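Local coordinates for tetratricopeptide TPR_2 repeat protein (Thermobaculum terrenum, PDB 5DJS) that pairs tetratricopeptide repeats with a GT-B domain of glycosyl transferase family 41 and carries a bound uridine-5'-diphosphate, at residues A[13-17]-A[42-48]; A[56-60]-A[367-371]; A[75-81]-A[106-112]; A[114-118]-A[134-138]; A[198-202]-A[249-253]. The protein carries 1 engineered substitution. The contacts are given in a common frame with arbitrary orientation. Residue numbers count along the deposited sequence, not the author numbering.

Contact 1 (A[13-17]-A[42-48])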
# COMPACT_ATOMS: atom_id res chain seq x y z
N LEU A 13 -20.72 7.79 -22.93
CA LEU A 13 -19.28 7.75 -22.64
C LEU A 13 -18.85 8.83 -21.63
O LEU A 13 -18.00 8.57 -20.78
CB LEU A 13 -18.46 7.82 -23.93
CG LEU A 13 -17.27 6.87 -24.13
CD1 LEU A 13 -17.51 5.44 -23.63
CD2 LEU A 13 -16.89 6.84 -25.61
N SER A 14 -19.43 10.02 -21.72
CA SER A 14 -19.19 11.07 -20.72
C SER A 14 -19.92 10.78 -19.41
O SER A 14 -19.37 11.05 -18.34
CB SER A 14 -19.60 12.44 -21.26
OG SER A 14 -20.87 12.39 -21.85
N HIS A 15 -21.14 10.25 -19.49
CA HIS A 15 -21.87 9.78 -18.30
C HIS A 15 -21.08 8.71 -17.54
O HIS A 15 -21.03 8.72 -16.31
CB HIS A 15 -23.27 9.26 -18.68
CG HIS A 15 -24.03 8.64 -17.54
ND1 HIS A 15 -24.31 7.29 -17.48
CD2 HIS A 15 -24.58 9.19 -16.42
CE1 HIS A 15 -24.99 7.03 -16.38
NE2 HIS A 15 -25.17 8.16 -15.72
N ALA A 16 -20.46 7.80 -18.29
CA ALA A 16 -19.66 6.73 -17.72
C ALA A 16 -18.42 7.27 -17.01
O ALA A 16 -18.07 6.80 -15.93
CB ALA A 16 -19.26 5.73 -18.79
N HIS A 17 -17.75 8.24 -17.63
CA HIS A 17 -16.58 8.90 -17.03
C HIS A 17 -16.91 9.72 -15.76
O HIS A 17 -16.11 9.76 -14.83
CB HIS A 17 -15.86 9.78 -18.05
CG HIS A 17 -15.00 9.02 -19.01
ND1 HIS A 17 -13.99 8.18 -18.61
CD2 HIS A 17 -14.99 9.00 -20.37
CE1 HIS A 17 -13.40 7.66 -19.67
NE2 HIS A 17 -13.99 8.14 -20.75
N ASN A 42 -15.62 -0.37 -29.68
CA ASN A 42 -15.33 0.90 -29.02
C ASN A 42 -14.23 0.75 -27.94
O ASN A 42 -14.50 0.37 -26.79
CB ASN A 42 -16.61 1.49 -28.43
CG ASN A 42 -16.54 2.99 -28.28
OD1 ASN A 42 -17.11 3.73 -29.08
ND2 ASN A 42 -15.83 3.46 -27.27
N SER A 43 -12.99 1.05 -28.33
CA SER A 43 -11.83 0.86 -27.46
C SER A 43 -11.85 1.71 -26.18
O SER A 43 -11.25 1.32 -25.18
CB SER A 43 -10.53 1.11 -28.22
OG SER A 43 -10.29 2.49 -28.42
N GLU A 44 -12.52 2.85 -26.21
CA GLU A 44 -12.63 3.70 -25.02
C GLU A 44 -13.46 3.04 -23.90
O GLU A 44 -13.20 3.25 -22.71
CB GLU A 44 -13.25 5.06 -25.40
CG GLU A 44 -12.98 6.17 -24.40
CD GLU A 44 -13.63 7.49 -24.78
OE1 GLU A 44 -13.87 7.73 -25.99
OE2 GLU A 44 -13.89 8.29 -23.86
N ALA A 45 -14.44 2.23 -24.30
CA ALA A 45 -15.40 1.63 -23.39
C ALA A 45 -14.88 0.29 -22.90
O ALA A 45 -15.07 -0.07 -21.73
CB ALA A 45 -16.74 1.46 -24.11
N LEU A 46 -14.27 -0.47 -23.81
CA LEU A 46 -13.44 -1.63 -23.45
C LEU A 46 -12.41 -1.25 -22.39
O LEU A 46 -12.32 -1.90 -21.36
CB LEU A 46 -12.70 -2.17 -24.69
CG LEU A 46 -13.24 -3.36 -25.50
CD1 LEU A 46 -14.59 -3.91 -25.05
CD2 LEU A 46 -13.29 -3.01 -26.98
N HIS A 47 -11.66 -0.18 -22.66
CA HIS A 47 -10.67 0.36 -21.72
C HIS A 47 -11.23 0.72 -20.33
O HIS A 47 -10.64 0.37 -19.31
CB HIS A 47 -10.00 1.59 -22.31
CG HIS A 47 -9.19 2.37 -21.31
ND1 HIS A 47 -8.02 1.88 -20.78
CD2 HIS A 47 -9.40 3.58 -20.75
CE1 HIS A 47 -7.53 2.77 -19.93
NE2 HIS A 47 -8.34 3.81 -19.89
N LEU A 48 -12.36 1.42 -20.30
CA LEU A 48 -12.96 1.87 -19.04
C LEU A 48 -13.50 0.70 -18.20
O LEU A 48 -13.29 0.66 -16.98
CB LEU A 48 -14.06 2.91 -19.29
CG LEU A 48 -14.73 3.58 -18.08
CD1 LEU A 48 -13.72 4.08 -17.05
CD2 LEU A 48 -15.61 4.73 -18.55
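Leu13, Leu48 and Glu44 carry this contact between helix 5-21 and helix 43-56. The short segments run nearly parallel, with their axes 11.3 Å apart at closest approach and 20° between them. This fits the first helices of successive helical hairpins in a tetratricopeptide repeat array. Leu13 points across the gap: its CD1 lies 4.1 Å from Ala45 CB, and its CD2 lies 3.2 Å from Glu44 OE1. Leu48 fills the other end of the contact. Its CD2 is 3.8 Å from Ala16 CB and also sits over one face of the His17 ring, a CH-pi contact 4.1 Å from the centroid. Glu44 takes the edge of the same ring: His17 NE2 donates a hydrogen bond to Glu44 OE2 (3.1 Å, 151°). Leu48 also touches Cys32 of helix 25-38. The fairly wide gap between the helices is thus bridged by side chains. The His-carboxylate bond adds a directional polar link beside the apolar packing of Leu13 and Leu48.

Contact 2 (A[56-60]-A[367-371])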
# COMPACT_ATOMS: atom_id res chain seq x y z
N CYS A 56 -11.98 -3.44 -9.10
CA CYS A 56 -12.77 -4.48 -8.41
C CYS A 56 -12.01 -5.80 -8.16
O CYS A 56 -12.49 -6.62 -7.39
CB CYS A 56 -14.07 -4.80 -9.18
SG CYS A 56 -15.26 -3.43 -9.26
N GLY A 57 -10.87 -6.02 -8.82
CA GLY A 57 -10.06 -7.23 -8.60
C GLY A 57 -10.29 -8.37 -9.58
O GLY A 57 -9.63 -9.41 -9.47
N ASN A 58 -11.21 -8.20 -10.53
CA ASN A 58 -11.45 -9.21 -11.58
C ASN A 58 -10.38 -9.13 -12.67
O ASN A 58 -10.67 -8.70 -13.78
CB ASN A 58 -12.83 -9.01 -12.21
CG ASN A 58 -13.95 -9.08 -11.20
OD1 ASN A 58 -14.67 -8.09 -10.99
ND2 ASN A 58 -14.11 -10.25 -10.57
N TYR A 59 -9.16 -9.55 -12.35
CA TYR A 59 -8.03 -9.33 -13.25
C TYR A 59 -8.12 -10.13 -14.56
O TYR A 59 -7.60 -9.70 -15.58
CB TYR A 59 -6.69 -9.60 -12.55
CG TYR A 59 -6.49 -8.83 -11.25
CD1 TYR A 59 -6.83 -7.48 -11.14
CD2 TYR A 59 -5.94 -9.46 -10.13
CE1 TYR A 59 -6.64 -6.78 -9.96
CE2 TYR A 59 -5.74 -8.76 -8.95
CZ TYR A 59 -6.10 -7.43 -8.87
OH TYR A 59 -5.92 -6.74 -7.70
N GLY A 60 -8.80 -11.28 -14.52
CA GLY A 60 -9.06 -12.09 -15.72
C GLY A 60 -9.83 -11.35 -16.81
O GLY A 60 -9.36 -11.23 -17.93
N THR A 367 -6.98 -10.87 -3.68
CA THR A 367 -7.86 -10.45 -4.77
C THR A 367 -7.29 -11.02 -6.04
O THR A 367 -6.08 -10.97 -6.23
CB THR A 367 -7.87 -8.93 -4.91
OG1 THR A 367 -6.52 -8.49 -5.05
CG2 THR A 367 -8.48 -8.28 -3.67
N GLY A 368 -8.15 -11.56 -6.90
CA GLY A 368 -7.73 -12.23 -8.13
C GLY A 368 -7.86 -13.73 -8.07
O GLY A 368 -7.98 -14.37 -9.11
N LEU A 369 -7.88 -14.30 -6.86
CA LEU A 369 -8.03 -15.75 -6.71
C LEU A 369 -9.42 -16.29 -6.98
O LEU A 369 -9.58 -17.49 -7.12
CB LEU A 369 -7.52 -16.18 -5.34
CG LEU A 369 -6.02 -15.97 -5.15
CD1 LEU A 369 -5.62 -16.35 -3.74
CD2 LEU A 369 -5.19 -16.75 -6.16
N GLN A 370 -10.41 -15.41 -7.10
CA GLN A 370 -11.73 -15.80 -7.65
C GLN A 370 -11.69 -16.28 -9.11
O GLN A 370 -12.58 -17.04 -9.52
CB GLN A 370 -12.80 -14.69 -7.46
CG GLN A 370 -12.68 -13.46 -8.34
CD GLN A 370 -11.55 -12.53 -7.95
OE1 GLN A 370 -10.54 -12.96 -7.41
NE2 GLN A 370 -11.72 -11.24 -8.21
N ASP A 371 -10.69 -15.82 -9.90
CA ASP A 371 -10.56 -16.20 -11.33
C ASP A 371 -9.78 -17.50 -11.47
O ASP A 371 -8.64 -17.58 -10.99
CB ASP A 371 -9.81 -15.12 -12.16
CG ASP A 371 -10.61 -13.84 -12.33
OD1 ASP A 371 -11.82 -13.90 -12.66
OD2 ASP A 371 -9.99 -12.77 -12.15
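Here the turn between helices 43-56 and 59-72 of the repeat region meets the loop that follows strand 361-365 of the C-terminal GT-B sheet. Hydrogen bonds come first. Asp371 OD2 accepts from Gly60 N (3.0 Å, 163°), so the carboxylate sits at the first turn of helix 59-72. The hydroxyls Tyr59 OH and Thr367 OG1 are hydrogen-bonded at 3.2 Å. Gln370 NE2 gives a weak bond to Gly57 O (3.1 Å). The remaining contacts are close fits in which backbone takes part. Gly57 O lies 3.7 Å from Gly368 CA, and Tyr59 CD2 lies 3.9 Å from the same CA. Glycines make this closeness possible. A CB on Gly368 would clash with Tyr59 CD2, and one on Gly60 would be tight against Asp371 CG. Gly57 and Gly368 also have positive phi, at backbone angles that suit glycine. The Tyr59 side chain packs on Val86 and Ala89 of helix 77-89 as well. Thr367 touches Pro397, a residue of the uridine-5'-diphosphate pocket, and its side chain is about 5 Å from that ligand. The chemistry is mainly polar: side chains, two of them meeting backbone groups, fasten the repeats to a loop beside the nucleotide.

Contact 3 (A[75-81]-A[106-112])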
# COMPACT_ATOMS: atom_id res chain seq x y z
N GLY A 75 -1.55 2.63 -30.22
CA GLY A 75 -0.81 3.88 -29.99
C GLY A 75 -1.19 4.61 -28.72
O GLY A 75 -0.46 5.50 -28.29
N GLU A 76 -2.32 4.23 -28.12
CA GLU A 76 -2.87 4.93 -26.96
C GLU A 76 -2.16 4.44 -25.71
O GLU A 76 -2.35 3.31 -25.32
CB GLU A 76 -4.40 4.73 -26.88
CG GLU A 76 -5.10 5.28 -25.64
CD GLU A 76 -4.76 6.72 -25.33
OE1 GLU A 76 -5.01 7.57 -26.20
OE2 GLU A 76 -4.24 6.98 -24.23
N ALA A 77 -1.33 5.30 -25.12
CA ALA A 77 -0.50 4.96 -23.96
C ALA A 77 -1.28 4.56 -22.71
O ALA A 77 -0.80 3.70 -21.95
CB ALA A 77 0.41 6.13 -23.61
N SER A 78 -2.44 5.16 -22.47
CA SER A 78 -3.20 4.88 -21.24
C SER A 78 -3.73 3.44 -21.19
O SER A 78 -3.88 2.88 -20.12
CB SER A 78 -4.35 5.88 -21.04
OG SER A 78 -5.38 5.72 -22.01
N TYR A 79 -3.99 2.85 -22.36
CA TYR A 79 -4.45 1.47 -22.44
C TYR A 79 -3.33 0.51 -22.03
O TYR A 79 -3.59 -0.50 -21.36
CB TYR A 79 -4.94 1.11 -23.85
CG TYR A 79 -6.11 1.94 -24.40
CD1 TYR A 79 -6.78 2.88 -23.63
CD2 TYR A 79 -6.56 1.73 -25.71
CE1 TYR A 79 -7.84 3.61 -24.14
CE2 TYR A 79 -7.62 2.46 -26.22
CZ TYR A 79 -8.26 3.40 -25.43
OH TYR A 79 -9.32 4.13 -25.92
N HIS A 80 -2.10 0.83 -22.44
CA HIS A 80 -0.91 0.10 -21.98
C HIS A 80 -0.64 0.29 -20.50
O HIS A 80 -0.32 -0.68 -19.81
CB HIS A 80 0.33 0.52 -22.77
CG HIS A 80 0.28 0.13 -24.21
ND1 HIS A 80 0.68 -1.11 -24.66
CD2 HIS A 80 -0.09 0.83 -25.31
CE1 HIS A 80 0.54 -1.16 -25.98
NE2 HIS A 80 0.07 0.00 -26.39
N TYR A 81 -0.77 1.52 -20.01
CA TYR A 81 -0.61 1.83 -18.58
C TYR A 81 -1.49 0.94 -17.72
O TYR A 81 -1.01 0.23 -16.85
CB TYR A 81 -0.92 3.32 -18.32
CG TYR A 81 -1.09 3.68 -16.86
CD1 TYR A 81 -0.06 3.50 -15.95
CD2 TYR A 81 -2.30 4.21 -16.39
CE1 TYR A 81 -0.21 3.84 -14.61
CE2 TYR A 81 -2.47 4.55 -15.05
CZ TYR A 81 -1.42 4.36 -14.17
OH TYR A 81 -1.56 4.69 -12.85
N LEU A 106 5.41 5.56 -25.50
CA LEU A 106 4.37 6.23 -26.31
C LEU A 106 4.03 7.64 -25.84
O LEU A 106 3.58 8.47 -26.62
CB LEU A 106 3.10 5.38 -26.34
CG LEU A 106 3.16 4.11 -27.22
CD1 LEU A 106 2.04 3.14 -26.89
CD2 LEU A 106 3.11 4.48 -28.70
N ARG A 107 4.21 7.91 -24.55
CA ARG A 107 3.92 9.20 -23.98
C ARG A 107 4.99 9.43 -22.92
O ARG A 107 4.79 9.07 -21.76
CB ARG A 107 2.51 9.22 -23.39
CG ARG A 107 1.97 10.61 -23.07
CD ARG A 107 1.07 10.63 -21.83
NE ARG A 107 -0.14 9.82 -21.98
CZ ARG A 107 -1.35 10.26 -22.35
NH1 ARG A 107 -1.56 11.55 -22.64
NH2 ARG A 107 -2.36 9.40 -22.45
N PRO A 108 6.15 9.97 -23.32
CA PRO A 108 7.25 10.14 -22.35
C PRO A 108 6.96 11.04 -21.15
O PRO A 108 7.64 10.90 -20.15
CB PRO A 108 8.38 10.73 -23.19
CG PRO A 108 8.10 10.21 -24.56
CD PRO A 108 6.61 10.26 -24.69
N ASP A 109 5.97 11.93 -21.26
CA ASP A 109 5.56 12.78 -20.13
C ASP A 109 4.32 12.24 -19.39
O ASP A 109 3.40 12.99 -19.05
CB ASP A 109 5.41 14.26 -20.56
CG ASP A 109 4.21 14.52 -21.48
OD1 ASP A 109 3.64 13.57 -22.07
OD2 ASP A 109 3.86 15.71 -21.62
N TYR A 110 4.32 10.94 -19.11
CA TYR A 110 3.22 10.25 -18.44
C TYR A 110 3.63 10.08 -16.98
O TYR A 110 4.19 9.04 -16.61
CB TYR A 110 2.98 8.88 -19.11
CG TYR A 110 1.59 8.27 -18.96
CD1 TYR A 110 0.73 8.59 -17.89
CD2 TYR A 110 1.15 7.31 -19.87
CE1 TYR A 110 -0.52 8.01 -17.77
CE2 TYR A 110 -0.10 6.73 -19.75
CZ TYR A 110 -0.93 7.07 -18.71
OH TYR A 110 -2.18 6.49 -18.61
N HIS A 111 3.34 11.08 -16.14
CA HIS A 111 3.75 11.04 -14.73
C HIS A 111 3.14 9.88 -13.89
O HIS A 111 3.78 9.42 -12.95
CB HIS A 111 3.56 12.40 -14.02
CG HIS A 111 2.14 12.88 -13.92
ND1 HIS A 111 1.78 14.17 -14.21
CD2 HIS A 111 1.00 12.25 -13.54
CE1 HIS A 111 0.48 14.32 -14.03
NE2 HIS A 111 -0.02 13.17 -13.62
N ARG A 112 1.93 9.41 -14.24
CA ARG A 112 1.29 8.32 -13.48
C ARG A 112 1.90 6.97 -13.83
O ARG A 112 2.05 6.12 -12.96
CB ARG A 112 -0.23 8.29 -13.70
CG ARG A 112 -1.01 9.15 -12.71
CD ARG A 112 -2.52 9.00 -12.87
NE ARG A 112 -2.98 7.67 -12.46
CZ ARG A 112 -4.23 7.20 -12.60
NH1 ARG A 112 -5.19 7.95 -13.16
NH2 ARG A 112 -4.52 5.97 -12.19
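The start of helix 77-89 lies against the turn that leads from helix 93-106 into helix 111-120. The CA atoms of Ala77 and Leu106 are 5.6 Å apart, while those of Tyr81 and Arg112 are 8.5 Å apart, so the segments diverge along their length. This is the packing of a tetratricopeptide repeat, where the first helix of one hairpin meets the end of that hairpin and the start of the next helix. Glu76 is the N-cap residue: its OE2 accepts from Ser78 N (3.1 Å) and from Ser78 OG (2.8 Å). The same OE2 makes a salt bridge to Arg107 NH2 (3.5 Å). Ala77 sits where the backbones come nearest, with its CB 3.9 Å from Leu106 CB, 3.7 Å from Arg107 CB and 3.9 Å from Tyr110 CE2. The Tyr110 ring packs against Tyr81 with centroids 5.2 Å apart and planes at 49°. Tyr110 OH lies 3.2 Å from Ser78 CA. Tyr81 also touches Leu100 and Ala103 of helix 93-106. Arg112 lays one face of its guanidinium over Tyr81 CE2, and both Arg112 NE and Arg112 NH2 donate weak hydrogen bonds to Tyr81 OH, each 3.3 Å long.

Contact 4 (A[114-118]-A[134-138])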
# COMPACT_ATOMS: atom_id res chain seq x y z
N HIS A 114 4.99 6.66 -14.93
CA HIS A 114 6.34 6.77 -14.37
C HIS A 114 6.33 6.38 -12.88
O HIS A 114 7.23 5.67 -12.44
CB HIS A 114 6.86 8.19 -14.58
CG HIS A 114 8.35 8.34 -14.52
ND1 HIS A 114 9.11 7.92 -13.44
CD2 HIS A 114 9.21 8.91 -15.38
CE1 HIS A 114 10.38 8.20 -13.67
NE2 HIS A 114 10.47 8.80 -14.83
N SER A 115 5.34 6.84 -12.11
CA SER A 115 5.14 6.40 -10.72
C SER A 115 4.90 4.89 -10.67
O SER A 115 5.61 4.16 -9.98
CB SER A 115 3.92 7.07 -10.05
OG SER A 115 4.13 8.43 -9.80
N GLY A 116 3.87 4.46 -11.40
CA GLY A 116 3.46 3.06 -11.45
C GLY A 116 4.64 2.14 -11.69
O GLY A 116 4.80 1.13 -11.01
N LEU A 117 5.48 2.52 -12.66
CA LEU A 117 6.71 1.80 -12.95
C LEU A 117 7.63 1.77 -11.72
O LEU A 117 8.07 0.70 -11.31
CB LEU A 117 7.43 2.43 -14.16
CG LEU A 117 8.77 1.83 -14.59
CD1 LEU A 117 8.62 0.37 -14.98
CD2 LEU A 117 9.34 2.64 -15.74
N TYR A 118 7.89 2.94 -11.13
CA TYR A 118 8.67 3.03 -9.87
C TYR A 118 8.16 2.09 -8.78
O TYR A 118 8.94 1.34 -8.19
CB TYR A 118 8.68 4.46 -9.35
CG TYR A 118 9.40 4.67 -8.02
CD1 TYR A 118 10.66 4.13 -7.79
CD2 TYR A 118 8.82 5.46 -7.02
CE1 TYR A 118 11.32 4.34 -6.57
CE2 TYR A 118 9.47 5.69 -5.82
CZ TYR A 118 10.71 5.13 -5.59
OH TYR A 118 11.35 5.38 -4.40
N ILE A 134 17.23 6.00 -8.81
CA ILE A 134 17.44 6.79 -10.03
C ILE A 134 16.12 7.10 -10.73
O ILE A 134 15.85 8.26 -11.10
CB ILE A 134 18.43 6.08 -10.99
CG1 ILE A 134 19.86 6.32 -10.48
CG2 ILE A 134 18.29 6.59 -12.42
CD1 ILE A 134 20.90 5.39 -11.08
N LEU A 135 15.30 6.08 -10.91
CA LEU A 135 14.00 6.29 -11.54
C LEU A 135 13.13 7.27 -10.73
O LEU A 135 12.38 8.05 -11.32
CB LEU A 135 13.28 4.96 -11.74
CG LEU A 135 11.98 5.01 -12.54
CD1 LEU A 135 12.26 5.33 -14.01
CD2 LEU A 135 11.24 3.69 -12.41
N ALA A 136 13.23 7.25 -9.41
CA ALA A 136 12.42 8.14 -8.55
C ALA A 136 12.85 9.59 -8.71
O ALA A 136 12.01 10.48 -8.93
CB ALA A 136 12.54 7.73 -7.10
N LEU A 137 14.16 9.81 -8.59
CA LEU A 137 14.77 11.10 -8.85
C LEU A 137 14.38 11.63 -10.23
O LEU A 137 13.98 12.79 -10.36
CB LEU A 137 16.29 10.99 -8.78
CG LEU A 137 16.93 10.75 -7.42
CD1 LEU A 137 18.42 10.47 -7.58
CD2 LEU A 137 16.71 11.92 -6.49
N ASP A 138 14.48 10.77 -11.24
CA ASP A 138 14.11 11.13 -12.62
C ASP A 138 12.70 11.69 -12.67
O ASP A 138 12.48 12.71 -13.27
CB ASP A 138 14.23 9.93 -13.57
CG ASP A 138 14.41 10.34 -15.03
OD1 ASP A 138 13.40 10.49 -15.76
OD2 ASP A 138 15.57 10.49 -15.47
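Leu135 is the bump in this contact. It projects from helix 129-143 into a hollow on helix 111-120 formed by His114, Leu117 and Tyr118, which lie on one face of that helix. Leu135 CD2 is 3.8 Å from Leu117 CG and 4.1 Å from Tyr118 CB. Leu135 CD1 is 3.4 Å from His114 CE1. Ala136 is a smaller bump beside it. Its CB sits over one face of the Tyr118 ring, 3.8 Å from the centroid, in a CH-pi contact. The two segments form an antiparallel helix pair, with axes 9.8 Å apart and 162° between their directions. The pair continues the helical array and meets loops of the GT-B part: Tyr118 OH bonds to Thr273 O, and the Tyr118 ring meets His247 edge-to-face. Leu117 also touches Leu104 of helix 93-106. His114 fits its ring edge against the partner backbone, with CE1 3.1 Å from Leu135 O. His114 NE2 lies 3.5 Å from Asp138 OD1, which has its salt bridge to Arg142.

Contact 5 (A[198-202]-A[249-253])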
# COMPACT_ATOMS: atom_id res chain seq x y z
N TYR A 198 -7.23 15.99 4.54
CA TYR A 198 -7.57 16.31 3.16
C TYR A 198 -7.80 14.99 2.42
O TYR A 198 -6.84 14.27 2.08
CB TYR A 198 -6.46 17.14 2.57
CG TYR A 198 -6.23 18.46 3.29
CD1 TYR A 198 -6.92 19.62 2.92
CD2 TYR A 198 -5.30 18.56 4.32
CE1 TYR A 198 -6.70 20.83 3.58
CE2 TYR A 198 -5.07 19.76 4.98
CZ TYR A 198 -5.77 20.89 4.62
OH TYR A 198 -5.54 22.08 5.27
N SER A 199 -9.08 14.66 2.19
CA SER A 199 -9.50 13.41 1.52
C SER A 199 -9.47 13.57 0.01
O SER A 199 -10.26 14.32 -0.57
CB SER A 199 -10.93 13.01 1.95
OG SER A 199 -11.43 11.89 1.22
N ASN A 200 -8.57 12.84 -0.63
CA ASN A 200 -8.37 12.92 -2.09
C ASN A 200 -9.07 11.82 -2.93
O ASN A 200 -8.60 11.45 -4.02
CB ASN A 200 -6.86 12.94 -2.38
CG ASN A 200 -6.53 13.34 -3.81
OD1 ASN A 200 -5.49 12.96 -4.33
ND2 ASN A 200 -7.40 14.12 -4.43
N ASP A 201 -10.19 11.31 -2.42
CA ASP A 201 -10.98 10.32 -3.14
C ASP A 201 -12.42 10.41 -2.62
O ASP A 201 -12.61 10.57 -1.41
CB ASP A 201 -10.39 8.94 -2.91
CG ASP A 201 -11.03 7.87 -3.75
OD1 ASP A 201 -12.08 7.33 -3.35
OD2 ASP A 201 -10.45 7.54 -4.80
N PRO A 202 -13.42 10.33 -3.52
CA PRO A 202 -14.82 10.49 -3.09
C PRO A 202 -15.40 9.36 -2.24
O PRO A 202 -16.37 9.60 -1.51
CB PRO A 202 -15.60 10.61 -4.41
CG PRO A 202 -14.69 10.10 -5.46
CD PRO A 202 -13.29 10.25 -4.99
N GLY A 249 -0.69 5.35 -3.89
CA GLY A 249 -2.09 5.72 -3.74
C GLY A 249 -2.42 6.97 -4.50
O GLY A 249 -1.58 7.52 -5.20
N MET A 250 -3.65 7.42 -4.34
CA MET A 250 -4.10 8.66 -4.96
C MET A 250 -3.52 9.86 -4.20
O MET A 250 -4.22 10.58 -3.49
CB MET A 250 -5.62 8.69 -5.02
CG MET A 250 -6.21 7.56 -5.86
SD MET A 250 -7.83 8.01 -6.50
CE MET A 250 -7.36 9.17 -7.80
N HIS A 251 -2.23 10.07 -4.39
CA HIS A 251 -1.46 11.09 -3.69
C HIS A 251 -1.76 12.48 -4.25
O HIS A 251 -2.53 12.64 -5.21
CB HIS A 251 0.05 10.80 -3.83
CG HIS A 251 0.55 10.86 -5.24
ND1 HIS A 251 0.95 9.73 -5.93
CD2 HIS A 251 0.68 11.89 -6.11
CE1 HIS A 251 1.33 10.07 -7.15
NE2 HIS A 251 1.18 11.37 -7.28
N ARG A 252 -1.11 13.48 -3.65
CA ARG A 252 -1.24 14.86 -4.06
C ARG A 252 0.11 15.57 -3.94
O ARG A 252 0.22 16.65 -3.37
CB ARG A 252 -2.34 15.51 -3.21
CG ARG A 252 -3.26 16.47 -3.94
CD ARG A 252 -3.86 15.85 -5.19
NE ARG A 252 -5.26 16.20 -5.36
CZ ARG A 252 -5.73 17.37 -5.79
NH1 ARG A 252 -4.92 18.37 -6.11
NH2 ARG A 252 -7.04 17.51 -5.89
N LEU A 253 1.12 14.95 -4.54
CA LEU A 253 2.51 15.31 -4.35
C LEU A 253 2.91 16.54 -5.13
O LEU A 253 3.94 17.14 -4.84
CB LEU A 253 3.43 14.16 -4.74
CG LEU A 253 3.44 12.94 -3.82
CD1 LEU A 253 4.04 11.73 -4.52
CD2 LEU A 253 4.19 13.23 -2.53
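Two loops meet at the C-terminal ends of parallel strands in the N-terminal sheet of the GT-B fold. One leaves the edge strand 193-199; the other follows strand 240-243 and leads into helix 253-257. Strand 163-169 lies between those two strands, so the loops approach each other across its end. Asn200 is the central residue. It points toward the second loop, and its CA is 6.7 Å from that of Met250. Its side chain reaches the backbone of Met250 and His251, but which way round the amide sits is uncertain. The backbone bends here: Met250 is the centre of an inverse gamma turn, in which His251 N donates to Gly249 O (2.8 Å). Such a parallel, Rossmann-like sheet is the core of each half of a GT-B fold, and strand-end loops of one half meet here. Asn200 is also tied by backbone hydrogen bonding to Ser169 on the neighbouring strand. Met250 lays its SD 3.2 Å from Asp201 OD2, while Asp201 OD1 forms a salt bridge with Arg203. The Arg252 side chain lies beside the Asn200 amide. Its NH1 makes a salt bridge to Asp226, and its NH2 bonds to Leu224 O.

In the fold
Contacts 1 and 3 belong to the tetratricopeptide array, with centres 17 Å apart. They touch directly: Ser43 OG and Tyr79 OH lie 3.1 Å apart, probably hydrogen-bonded, and His47 packs on Tyr79. Helix 111-120 is shared by contacts 3 and 4, whose centres are 14 Å apart, and so leads from the repeats toward the GT-B part. Contact 4 touches contact 5 where Ser115 OG lies 4.2 Å from His251 CE1. Contact 2 spans a long stretch of chain that includes contacts 3, 4 and 5. It ties the repeats to the C-terminal GT-B sheet, beside the nucleotide, while contact 5 lies at the N-terminal sheet, with centres 25 Å apart.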